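Local coordinates for protein L-methionine gamma-lyase (Fusobacterium nucleatum subsp. nucleatum, PDB 6LXU) that belongs to the Cys/Met metabolism family of pyridoxal-phosphate-dependent enzymes and carries its cofactor on a modified lysine, at residues A18-K22 / T67-E71; A82-M86 / I235-L240; D204-A210 / A222-R228. All coordinates share one frame; numbering follows the deposited sequence. Where two conformers were deposited one is given.

Contact 1 of 3, residues A18-K22 / T67-E71; sequences AGTLK and TTVLE
V69 meets the loop 18-22 with both of its methyl groups and gives up more surface to the contact than any other residue here; L21 and G19 are its main partners. CG1 of V69 stands anti to the backbone N (chi1 170°), which turns CG2 outward into the bend of the loop. There CG2 lies 3.6 Å from the backbone N of L21 and 3.8 Å from CG of L21, and it also brushes the CA of T20. The side chains of L21 and V69 run in opposite senses, flank to flank, so they touch alongside rather than end to end.

L21 then reaches further over the helix: its CD1 lies 3.9 Å from CG2 of T68, the two side chains crossing at about a right angle. The hydroxyl of T68 faces elsewhere and is hydrogen-bonded to Y57 and to the carbonyl of N64, while CG2 and CB face L21.

G19 comes in through its backbone. Its CA is 5.1 Å from the CA of V69, and its carbonyl O accepts a CA-H...O contact from V69 CA at 3.6 Å, with an angle of 154° at the hydrogen. Its phi is positive (81°), and with no side chain on G19 the backbone itself comes close to the helix. No hydrogen bond joins the two segments directly; K73 binds the carbonyl of A18 from the next turn.

The loop, which follows helix 11-17, thus lies against helix 65-78 near the surface. Within the chain, V69 and L70 pack on helix 250-260 and T67 and E71 touch strand 82-86; L21 packs on Y25 of the second subunit.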
ATOM      1  N   ALA A  18      19.921   9.955   5.505  1.00  9.91           N
ATOM      2  CA  ALA A  18      20.616  10.285   4.247  1.00 11.66           C
ATOM      3  C   ALA A  18      19.667  10.230   3.085  1.00 12.99           C
ATOM      4  O   ALA A  18      18.726   9.467   3.078  1.00 13.85           O
ATOM      5  CB  ALA A  18      21.773   9.341   3.993  1.00 12.01           C
ATOM      6  N   GLY A  19      19.929  11.083   2.102  1.00 14.33           N
ATOM      7  CA  GLY A  19      19.337  10.955   0.790  1.00 15.62           C
ATOM      8  C   GLY A  19      17.940  11.504   0.671  1.00 16.30           C
ATOM      9  O   GLY A  19      17.368  11.462  -0.424  1.00 16.39           O
ATOM     10  N   THR A  20      17.400  12.072   1.748  1.00 18.40           N
ATOM     11  CA  THR A  20      16.029  12.572   1.753  1.00 19.63           C
ATOM     12  C   THR A  20      15.845  13.669   0.724  1.00 19.60           C
ATOM     13  O   THR A  20      16.756  14.459   0.465  1.00 21.08           O
ATOM     14  CB  THR A  20      15.649  13.256   3.072  1.00 21.03           C
ATOM     15  OG1 THR A  20      16.505  14.393   3.284  1.00 23.04           O
ATOM     16  CG2 THR A  20      15.719  12.312   4.243  1.00 21.33           C
ATOM     17  N   LEU A  21      14.645  13.721   0.163  1.00 18.14           N
ATOM     18  CA  LEU A  21      14.229  14.793  -0.722  1.00 17.22           C
ATOM     19  C   LEU A  21      13.118  15.551  -0.030  1.00 17.03           C
ATOM     20  O   LEU A  21      12.377  14.977   0.769  1.00 17.55           O
ATOM     21  CB  LEU A  21      13.710  14.228  -2.038  1.00 17.08           C
ATOM     22  CG  LEU A  21      14.718  13.672  -3.034  1.00 17.61           C
ATOM     23  CD1 LEU A  21      13.939  13.105  -4.220  1.00 17.81           C
ATOM     24  CD2 LEU A  21      15.739  14.716  -3.471  1.00 18.45           C
ATOM     25  N   LYS A  22      12.995  16.830  -0.364  1.00 16.51           N
ATOM     26  CA  LYS A  22      11.910  17.670   0.141  1.00 16.20           C
ATOM     27  C   LYS A  22      10.572  17.242  -0.418  1.00 14.51           C
ATOM     28  O   LYS A  22      10.504  16.664  -1.517  1.00 14.23           O
ATOM     29  CB  LYS A  22      12.120  19.141  -0.256  1.00 17.93           C
ATOM     30  CG  LYS A  22      11.320  20.137   0.574  1.00 20.63           C
ATOM     31  CD  LYS A  22      11.902  20.173   1.973  1.00 22.14           C
ATOM     32  CE  LYS A  22      11.075  20.961   2.959  1.00 23.39           C
ATOM     33  NZ  LYS A  22      11.424  20.579   4.354  1.00 24.20           N
ATOM     34  N   THR A  67      11.830   6.552  -5.097  1.00  5.11           N
ATOM     35  CA  THR A  67      12.945   5.681  -5.421  1.00  5.28           C
ATOM     36  C   THR A  67      14.288   6.411  -5.331  1.00  5.43           C
ATOM     37  O   THR A  67      15.274   5.822  -4.904  1.00  5.58           O
ATOM     38  CB  THR A  67      12.719   5.077  -6.798  1.00  5.48           C
ATOM     39  OG1 THR A  67      11.403   4.520  -6.787  1.00  6.08           O
ATOM     40  CG2 THR A  67      13.725   4.014  -7.110  1.00  5.62           C
ATOM     41  N   THR A  68      14.309   7.680  -5.731  1.00  5.65           N
ATOM     42  CA  THR A  68      15.544   8.465  -5.617  1.00  6.02           C
ATOM     43  C   THR A  68      16.074   8.518  -4.187  1.00  6.06           C
ATOM     44  O   THR A  68      17.282   8.417  -3.964  1.00  6.32           O
ATOM     45  CB  THR A  68      15.324   9.888  -6.141  1.00  6.34           C
ATOM     46  OG1 THR A  68      15.069   9.792  -7.542  1.00  6.78           O
ATOM     47  CG2 THR A  68      16.537  10.789  -5.905  1.00  6.62           C
ATOM     48  N   VAL A  69      15.182   8.673  -3.221  1.00  6.08           N
ATOM     49  CA  VAL A  69      15.597   8.677  -1.816  1.00  6.29           C
ATOM     50  C   VAL A  69      16.276   7.375  -1.446  1.00  6.05           C
ATOM     51  O   VAL A  69      17.334   7.376  -0.827  1.00  6.14           O
ATOM     52  CB  VAL A  69      14.423   8.991  -0.892  1.00  6.79           C
ATOM     53  CG1 VAL A  69      14.785   8.762   0.570  1.00  7.03           C
ATOM     54  CG2 VAL A  69      13.988  10.425  -1.105  1.00  7.34           C
ATOM     55  N   LEU A  70      15.673   6.257  -1.859  1.00  5.75           N
ATOM     56  CA  LEU A  70      16.267   4.959  -1.604  1.00  5.70           C
ATOM     57  C   LEU A  70      17.648   4.827  -2.241  1.00  5.56           C
ATOM     58  O   LEU A  70      18.593   4.328  -1.630  1.00  5.70           O
ATOM     59  CB  LEU A  70      15.331   3.861  -2.111  1.00  5.71           C
ATOM     60  CG  LEU A  70      15.864   2.433  -2.056  1.00  5.88           C
ATOM     61  CD1 LEU A  70      16.233   2.036  -0.640  1.00  6.31           C
ATOM     62  CD2 LEU A  70      14.828   1.476  -2.626  1.00  6.14           C
ATOM     63  N   GLU A  71      17.731   5.245  -3.498  1.00  5.69           N
ATOM     64  CA  GLU A  71      18.988   5.198  -4.235  1.00  5.90           C
ATOM     65  C   GLU A  71      20.081   6.009  -3.547  1.00  6.04           C
ATOM     66  O   GLU A  71      21.221   5.554  -3.403  1.00  6.23           O
ATOM     67  CB  GLU A  71      18.760   5.697  -5.651  1.00  5.89           C
ATOM     68  CG  GLU A  71      17.947   4.698  -6.471  1.00  6.10           C
ATOM     69  CD  GLU A  71      17.474   5.198  -7.813  1.00  6.62           C
ATOM     70  OE1 GLU A  71      17.459   6.421  -8.058  1.00  7.32           O
ATOM     71  OE2 GLU A  71      17.070   4.336  -8.636  1.00  6.97           O
TER

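Contact 2 of 3, residues A82-M86 / I235-L240; sequences AGIAM and IRFVGL
I84 points its CD1 toward the helix and meets I235 there, the two isoleucine side chains meeting at a slant. CD1 of I84 comes to 3.4 Å from CB of I235 and equally close to its CG2; I84 has two conformers and this closeness is doubtful, so no strain is read from it. M86 approaches I235 at about a right angle. Its chain bends at chi2 (78°), which swings CE back to 3.9 Å from CG2 of I235. L240, one wide turn further along, spreads its two methyls along the strand: CD2 sits 4.2 Å from CG2 of I84, while CD1 faces CG of M86.

R236 leaves the helix beside this apolar patch and bends at chi3 (-64°), bringing its guanidinium over the strand with CG2 of I84 beneath one face. A water in the guanidinium plane accepts from NH2 of R236 at 3.0 Å and donates to the carbonyl O of G83 at 2.8 Å, bridging helix and strand. The same guanidinium is held by the carbonyl of L62, and its charge has a partner in E71 of contact 1; together these should fix its rotation.

The helix turn itself is of the wider pi type, with L240 N bonded to I235 O at 2.8 Å. Strand and helix run nearly the same way, their axes 9.8 Å apart at an angle of 27°: a helix laid against the edge strand of the mixed seven-stranded sheet, as in the large domain of fold-type I pyridoxal-phosphate enzymes.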
ATOM      1  N   ALA A  82      26.549   7.088  -6.594  1.00  7.63           N
ATOM      2  CA  ALA A  82      25.211   7.001  -7.167  1.00  7.35           C
ATOM      3  C   ALA A  82      24.597   5.640  -6.918  1.00  6.92           C
ATOM      4  O   ALA A  82      25.283   4.635  -6.977  1.00  7.30           O
ATOM      5  CB  ALA A  82      25.295   7.269  -8.659  1.00  7.58           C
ATOM      6  N   GLY A  83      23.299   5.650  -6.659  1.00  6.58           N
ATOM      7  CA  GLY A  83      22.524   4.431  -6.497  1.00  6.41           C
ATOM      8  C   GLY A  83      21.485   4.260  -7.582  1.00  6.19           C
ATOM      9  O   GLY A  83      20.997   5.237  -8.146  1.00  6.21           O
ATOM     10  N   ILE A  84      21.163   2.997  -7.879  1.00  6.41           N
ATOM     11  CA  ILE A  84      20.079   2.653  -8.792  0.50  6.49           C
ATOM     12  C   ILE A  84      19.281   1.530  -8.153  1.00  6.27           C
ATOM     13  O   ILE A  84      19.864   0.580  -7.630  1.00  6.48           O
ATOM     14  CB  ILE A  84      20.582   2.146 -10.151  0.50  6.77           C
ATOM     15  CG1 ILE A  84      21.790   2.930 -10.654  0.50  6.96           C
ATOM     16  CG2 ILE A  84      19.460   2.202 -11.177  0.50  6.99           C
ATOM     17  CD1 ILE A  84      22.399   2.248 -11.838  0.50  7.01           C
ATOM     18  N   ALA A  85      17.952   1.636  -8.214  1.00  5.67           N
ATOM     19  CA  ALA A  85      17.063   0.614  -7.673  1.00  5.54           C
ATOM     20  C   ALA A  85      16.361  -0.151  -8.782  1.00  5.30           C
ATOM     21  O   ALA A  85      16.005   0.410  -9.821  1.00  5.61           O
ATOM     22  CB  ALA A  85      16.038   1.234  -6.758  1.00  5.70           C
ATOM     23  N   MET A  86      16.139  -1.436  -8.510  1.00  5.06           N
ATOM     24  CA  MET A  86      15.448  -2.349  -9.414  1.00  4.97           C
ATOM     25  C   MET A  86      14.490  -3.209  -8.607  1.00  4.83           C
ATOM     26  O   MET A  86      14.559  -3.284  -7.387  1.00  4.82           O
ATOM     27  CB  MET A  86      16.435  -3.248 -10.166  1.00  5.15           C
ATOM     28  CG  MET A  86      17.398  -2.517 -11.085  1.00  5.36           C
ATOM     29  SD  MET A  86      18.782  -1.732 -10.245  1.00  5.80           S
ATOM     30  CE  MET A  86      19.746  -1.285 -11.685  1.00  6.09           C
ATOM     31  N   ILE A 235      23.859   2.284 -16.533  1.00  7.43           N
ATOM     32  CA  ILE A 235      23.045   1.175 -16.010  1.00  7.53           C
ATOM     33  C   ILE A 235      21.561   1.585 -15.959  1.00  7.37           C
ATOM     34  O   ILE A 235      20.680   0.799 -16.345  1.00  7.99           O
ATOM     35  CB  ILE A 235      23.571   0.687 -14.659  1.00  7.55           C
ATOM     36  CG1 ILE A 235      24.983   0.110 -14.817  1.00  7.94           C
ATOM     37  CG2 ILE A 235      22.638  -0.372 -14.065  1.00  7.67           C
ATOM     38  CD1 ILE A 235      25.702  -0.098 -13.508  1.00  8.22           C
ATOM     39  N   ARG A 236      21.278   2.815 -15.548  1.00  7.18           N
ATOM     40  CA  ARG A 236      19.911   3.322 -15.505  1.00  7.36           C
ATOM     41  C   ARG A 236      19.293   3.457 -16.891  1.00  7.39           C
ATOM     42  O   ARG A 236      18.174   2.990 -17.129  1.00  7.19           O
ATOM     43  CB  ARG A 236      19.858   4.685 -14.811  1.00  7.90           C
ATOM     44  CG  ARG A 236      18.473   5.306 -14.738  1.00  8.56           C
ATOM     45  CD  ARG A 236      18.523   6.732 -14.214  1.00  9.10           C
ATOM     46  NE  ARG A 236      19.015   6.768 -12.847  1.00  9.72           N
ATOM     47  CZ  ARG A 236      18.293   6.554 -11.751  1.00 10.29           C
ATOM     48  NH1 ARG A 236      16.973   6.333 -11.836  1.00 10.76           N
ATOM     49  NH2 ARG A 236      18.885   6.589 -10.571  1.00 11.37           N
ATOM     50  N   PHE A 237      19.986   4.155 -17.786  1.00  7.59           N
ATOM     51  CA  PHE A 237      19.404   4.534 -19.065  1.00  8.35           C
ATOM     52  C   PHE A 237      19.577   3.517 -20.182  1.00  7.88           C
ATOM     53  O   PHE A 237      19.004   3.710 -21.256  1.00  8.19           O
ATOM     54  CB  PHE A 237      19.920   5.919 -19.491  1.00  9.20           C
ATOM     55  CG  PHE A 237      19.481   7.041 -18.572  1.00 10.65           C
ATOM     56  CD1 PHE A 237      18.139   7.235 -18.243  1.00 12.07           C
ATOM     57  CD2 PHE A 237      20.411   7.912 -18.027  1.00 11.73           C
ATOM     58  CE1 PHE A 237      17.739   8.279 -17.411  1.00 12.93           C
ATOM     59  CE2 PHE A 237      20.012   8.959 -17.208  1.00 12.51           C
ATOM     60  CZ  PHE A 237      18.682   9.140 -16.895  1.00 13.01           C
ATOM     61  N   VAL A 238      20.334   2.450 -19.939  1.00  7.88           N
ATOM     62  CA  VAL A 238      20.471   1.350 -20.892  1.00  8.33           C
ATOM     63  C   VAL A 238      19.920   0.069 -20.276  1.00  8.04           C
ATOM     64  O   VAL A 238      18.866  -0.444 -20.713  1.00  8.02           O
ATOM     65  CB  VAL A 238      21.928   1.179 -21.379  1.00  9.07           C
ATOM     66  CG1 VAL A 238      22.029   0.010 -22.349  1.00  9.64           C
ATOM     67  CG2 VAL A 238      22.432   2.468 -22.030  1.00  9.54           C
ATOM     68  N   GLY A 239      20.597  -0.438 -19.258  1.00  7.97           N
ATOM     69  CA  GLY A 239      20.233  -1.715 -18.650  1.00  8.08           C
ATOM     70  C   GLY A 239      18.818  -1.740 -18.116  1.00  7.85           C
ATOM     71  O   GLY A 239      17.999  -2.577 -18.524  1.00  8.06           O
ATOM     72  N   LEU A 240      18.511  -0.822 -17.222  1.00  7.26           N
ATOM     73  CA  LEU A 240      17.178  -0.756 -16.621  1.00  7.23           C
ATOM     74  C   LEU A 240      16.130  -0.280 -17.619  1.00  7.01           C
ATOM     75  O   LEU A 240      15.068  -0.900 -17.768  1.00  6.98           O
ATOM     76  CB  LEU A 240      17.205   0.151 -15.391  1.00  7.64           C
ATOM     77  CG  LEU A 240      15.860   0.487 -14.735  1.00  7.90           C
ATOM     78  CD1 LEU A 240      15.097  -0.746 -14.265  1.00  7.99           C
ATOM     79  CD2 LEU A 240      16.085   1.428 -13.561  1.00  8.41           C
TER
HETATM   80  O   HOH W   1      21.775   7.168  -9.944  1.00 11.50           O

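Contact 3 of 3, residues D204-A210 / A222-R228; sequences DIVVHSA and AGLVVTR
A chi1 of -173° in T227, with OG1 opposite the backbone N, brings its hydroxyl to D204, and the bend of R228 at chi3 (-67°) carries its guanidinium to the same residue. OG1 of T227 donates to the carbonyl O of D204 at 2.8 Å, from 32° off the carbonyl plane. NH1 of R228 donates an almost straight hydrogen bond (2.9 Å), part of a salt bridge, to OD1 of D204, which accepts with its anti lone pair, away from OD2; the oxygen lies in the guanidinium plane, while the carboxylate stands almost perpendicular to it. D204 OD2 is held by H177 and the amide of V184, so the carboxylate is gripped from both oxygens.

From here the strands run antiparallel. V206 and V226 form a hydrogen-bonded pair, both bonds 2.9 Å, and H208 with L224 forms the next; V207 and V225 lie between, non-hydrogen-bonded. I205 CG2 packs on V225 CG1 at 3.7 Å, on the face covered by helix 89-100; V206, L224 and V226 face helix 65-78. H208 reaches E78 through NE2. Further on, CB of A210 rests 3.8 Å from CD1 of L224.

S209 OG binds a phosphate oxygen of the modified K212 at the cofactor site. Strand 223-227 runs against both its neighbours, 205-209 and 82-86, in the mostly parallel seven-stranded sheet, like the single reversed strand of the fold-type I large domain.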
ATOM      1  N   ASP A 204      34.536  -1.633  -8.448  1.00  7.68           N
ATOM      2  CA  ASP A 204      33.874  -0.631  -9.273  1.00  7.55           C
ATOM      3  C   ASP A 204      32.361  -0.520  -9.041  1.00  6.96           C
ATOM      4  O   ASP A 204      31.833   0.573  -9.068  1.00  7.16           O
ATOM      5  CB  ASP A 204      34.119  -0.925 -10.741  1.00  7.97           C
ATOM      6  CG  ASP A 204      35.584  -0.861 -11.094  1.00  8.47           C
ATOM      7  OD1 ASP A 204      36.123   0.264 -11.145  1.00 10.61           O
ATOM      8  OD2 ASP A 204      36.191  -1.919 -11.286  1.00  8.60           O
ATOM      9  N   ILE A 205      31.684  -1.669  -8.876  1.00  6.66           N
ATOM     10  CA  ILE A 205      30.214  -1.691  -8.773  1.00  6.52           C
ATOM     11  C   ILE A 205      29.832  -2.648  -7.658  1.00  6.40           C
ATOM     12  O   ILE A 205      30.331  -3.765  -7.606  1.00  6.45           O
ATOM     13  CB  ILE A 205      29.559  -2.175 -10.092  1.00  6.79           C
ATOM     14  CG1 ILE A 205      30.018  -1.333 -11.294  1.00  7.04           C
ATOM     15  CG2 ILE A 205      28.034  -2.181  -9.953  1.00  6.76           C
ATOM     16  CD1 ILE A 205      29.611  -1.907 -12.639  1.00  7.35           C
ATOM     17  N   VAL A 206      28.918  -2.207  -6.788  1.00  6.35           N
ATOM     18  CA  VAL A 206      28.327  -3.055  -5.767  1.00  6.48           C
ATOM     19  C   VAL A 206      26.878  -3.318  -6.140  1.00  6.11           C
ATOM     20  O   VAL A 206      26.154  -2.395  -6.521  1.00  6.09           O
ATOM     21  CB  VAL A 206      28.398  -2.401  -4.374  1.00  7.29           C
ATOM     22  CG1 VAL A 206      27.502  -3.113  -3.362  1.00  7.78           C
ATOM     23  CG2 VAL A 206      29.837  -2.389  -3.895  1.00  7.91           C
ATOM     24  N   VAL A 207      26.462  -4.577  -6.010  1.00  5.70           N
ATOM     25  CA  VAL A 207      25.067  -4.966  -6.213  1.00  5.62           C
ATOM     26  C   VAL A 207      24.547  -5.637  -4.939  1.00  5.45           C
ATOM     27  O   VAL A 207      25.286  -6.282  -4.180  1.00  5.57           O
ATOM     28  CB  VAL A 207      24.873  -5.859  -7.456  1.00  5.93           C
ATOM     29  CG1 VAL A 207      25.351  -5.152  -8.705  1.00  6.18           C
ATOM     30  CG2 VAL A 207      25.531  -7.209  -7.286  1.00  5.94           C
ATOM     31  N   HIS A 208      23.243  -5.463  -4.724  1.00  4.99           N
ATOM     32  CA  HIS A 208      22.524  -6.075  -3.592  1.00  5.03           C
ATOM     33  C   HIS A 208      21.201  -6.666  -4.013  1.00  4.84           C
ATOM     34  O   HIS A 208      20.476  -6.062  -4.793  1.00  5.06           O
ATOM     35  CB  HIS A 208      22.138  -5.030  -2.540  1.00  5.19           C
ATOM     36  CG  HIS A 208      23.284  -4.494  -1.759  1.00  5.39           C
ATOM     37  ND1 HIS A 208      23.819  -5.168  -0.682  1.00  5.61           N
ATOM     38  CD2 HIS A 208      23.982  -3.343  -1.896  1.00  5.57           C
ATOM     39  CE1 HIS A 208      24.809  -4.436  -0.195  1.00  5.53           C
ATOM     40  NE2 HIS A 208      24.927  -3.329  -0.909  1.00  5.87           N
ATOM     41  N   SER A 209      20.856  -7.784  -3.383  1.00  4.73           N
ATOM     42  CA  SER A 209      19.458  -8.139  -3.204  1.00  4.67           C
ATOM     43  C   SER A 209      18.943  -7.436  -1.955  1.00  4.58           C
ATOM     44  O   SER A 209      19.194  -7.884  -0.838  1.00  4.71           O
ATOM     45  CB  SER A 209      19.294  -9.644  -3.082  1.00  4.80           C
ATOM     46  OG  SER A 209      17.923  -9.939  -2.820  1.00  4.94           O
ATOM     47  N   ALA A 210      18.217  -6.337  -2.158  1.00  4.40           N
ATOM     48  CA  ALA A 210      17.577  -5.633  -1.048  1.00  4.53           C
ATOM     49  C   ALA A 210      16.434  -6.431  -0.431  1.00  4.48           C
ATOM     50  O   ALA A 210      16.012  -6.135   0.678  1.00  4.71           O
ATOM     51  CB  ALA A 210      17.098  -4.255  -1.491  1.00  4.64           C
ATOM     52  N   ALA A 222      13.560  -6.817  -4.323  1.00  4.25           N
ATOM     53  CA  ALA A 222      14.186  -5.586  -4.816  1.00  4.28           C
ATOM     54  C   ALA A 222      15.689  -5.733  -4.899  1.00  4.29           C
ATOM     55  O   ALA A 222      16.290  -6.536  -4.185  1.00  4.25           O
ATOM     56  CB  ALA A 222      13.835  -4.424  -3.899  1.00  4.36           C
ATOM     57  N   GLY A 223      16.283  -4.928  -5.772  1.00  4.37           N
ATOM     58  CA  GLY A 223      17.726  -4.888  -5.956  1.00  4.50           C
ATOM     59  C   GLY A 223      18.229  -3.465  -5.929  1.00  4.64           C
ATOM     60  O   GLY A 223      17.489  -2.520  -6.191  1.00  4.77           O
ATOM     61  N   LEU A 224      19.524  -3.329  -5.628  1.00  4.93           N
ATOM     62  CA  LEU A 224      20.182  -2.023  -5.602  1.00  5.32           C
ATOM     63  C   LEU A 224      21.570  -2.143  -6.187  1.00  5.52           C
ATOM     64  O   LEU A 224      22.238  -3.172  -6.044  1.00  5.76           O
ATOM     65  CB  LEU A 224      20.271  -1.467  -4.181  1.00  5.50           C
ATOM     66  CG  LEU A 224      18.944  -1.198  -3.485  1.00  5.76           C
ATOM     67  CD1 LEU A 224      19.110  -1.026  -1.993  1.00  5.97           C
ATOM     68  CD2 LEU A 224      18.247  -0.007  -4.097  1.00  5.89           C
ATOM     69  N   VAL A 225      21.999  -1.071  -6.854  1.00  5.62           N
ATOM     70  CA  VAL A 225      23.347  -0.942  -7.399  1.00  5.86           C
ATOM     71  C   VAL A 225      23.950   0.350  -6.879  1.00  5.91           C
ATOM     72  O   VAL A 225      23.255   1.357  -6.837  1.00  6.08           O
ATOM     73  CB  VAL A 225      23.310  -0.898  -8.946  1.00  6.12           C
ATOM     74  CG1 VAL A 225      24.707  -0.721  -9.536  1.00  6.38           C
ATOM     75  CG2 VAL A 225      22.637  -2.135  -9.525  1.00  6.25           C
ATOM     76  N   VAL A 226      25.236   0.317  -6.509  1.00  6.11           N
ATOM     77  CA  VAL A 226      25.975   1.539  -6.195  1.00  6.36           C
ATOM     78  C   VAL A 226      27.262   1.556  -7.001  1.00  6.55           C
ATOM     79  O   VAL A 226      28.003   0.582  -7.030  1.00  6.28           O
ATOM     80  CB  VAL A 226      26.300   1.677  -4.703  1.00  6.55           C
ATOM     81  CG1 VAL A 226      27.026   3.001  -4.437  1.00  6.52           C
ATOM     82  CG2 VAL A 226      25.020   1.627  -3.874  1.00  6.79           C
ATOM     83  N   THR A 227      27.522   2.695  -7.648  1.00  6.86           N
ATOM     84  CA  THR A 227      28.734   2.870  -8.434  1.00  7.27           C
ATOM     85  C   THR A 227      28.969   4.356  -8.699  1.00  7.64           C
ATOM     86  O   THR A 227      28.251   5.217  -8.201  1.00  7.76           O
ATOM     87  CB  THR A 227      28.662   2.009  -9.724  1.00  7.17           C
ATOM     88  OG1 THR A 227      29.919   2.049 -10.409  1.00  7.29           O
ATOM     89  CG2 THR A 227      27.587   2.466 -10.681  1.00  7.22           C
ATOM     90  N   ARG A 228      30.002   4.636  -9.502  1.00  8.68           N
ATOM     91  CA  ARG A 228      30.301   6.010  -9.918  1.00  9.95           C
ATOM     92  C   ARG A 228      29.203   6.531 -10.833  1.00  9.87           C
ATOM     93  O   ARG A 228      28.566   5.745 -11.559  1.00  9.42           O
ATOM     94  CB  ARG A 228      31.622   6.092 -10.696  1.00 11.99           C
ATOM     95  CG  ARG A 228      32.853   5.596  -9.998  1.00 14.50           C
ATOM     96  CD  ARG A 228      34.064   5.633 -10.925  1.00 16.23           C
ATOM     97  NE  ARG A 228      34.064   4.707 -12.070  1.00 18.06           N
ATOM     98  CZ  ARG A 228      34.545   3.446 -12.082  1.00 19.06           C
ATOM     99  NH1 ARG A 228      35.015   2.886 -10.975  1.00 19.66           N
ATOM    100  NH2 ARG A 228      34.531   2.741 -13.201  1.00 21.23           N
TER

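How the contacts relate
Contacts 1 and 2 meet through E71, whose OE1 forms a 2.9 Å salt bridge with NH2 of R236 and whose OE2 lies 2.9 Å from A85 N, probably as a hydrogen bond; their centres are 15 Å apart. Contacts 2 and 3, with centres 9 Å apart, share a sheet: strand 82-86 adds to the edge of 223-227, with I84 O 2.8 Å from V225 N, and contact 3 is nested in the chain loop that contact 2 closes. Contact 1 reaches contact 3 where L70 CG packs on L224 CD2 at 4.0 Å. Contact 3 carries S209 to the phosphate of the modified K212; contact 1 lies at the surface, beside the second subunit.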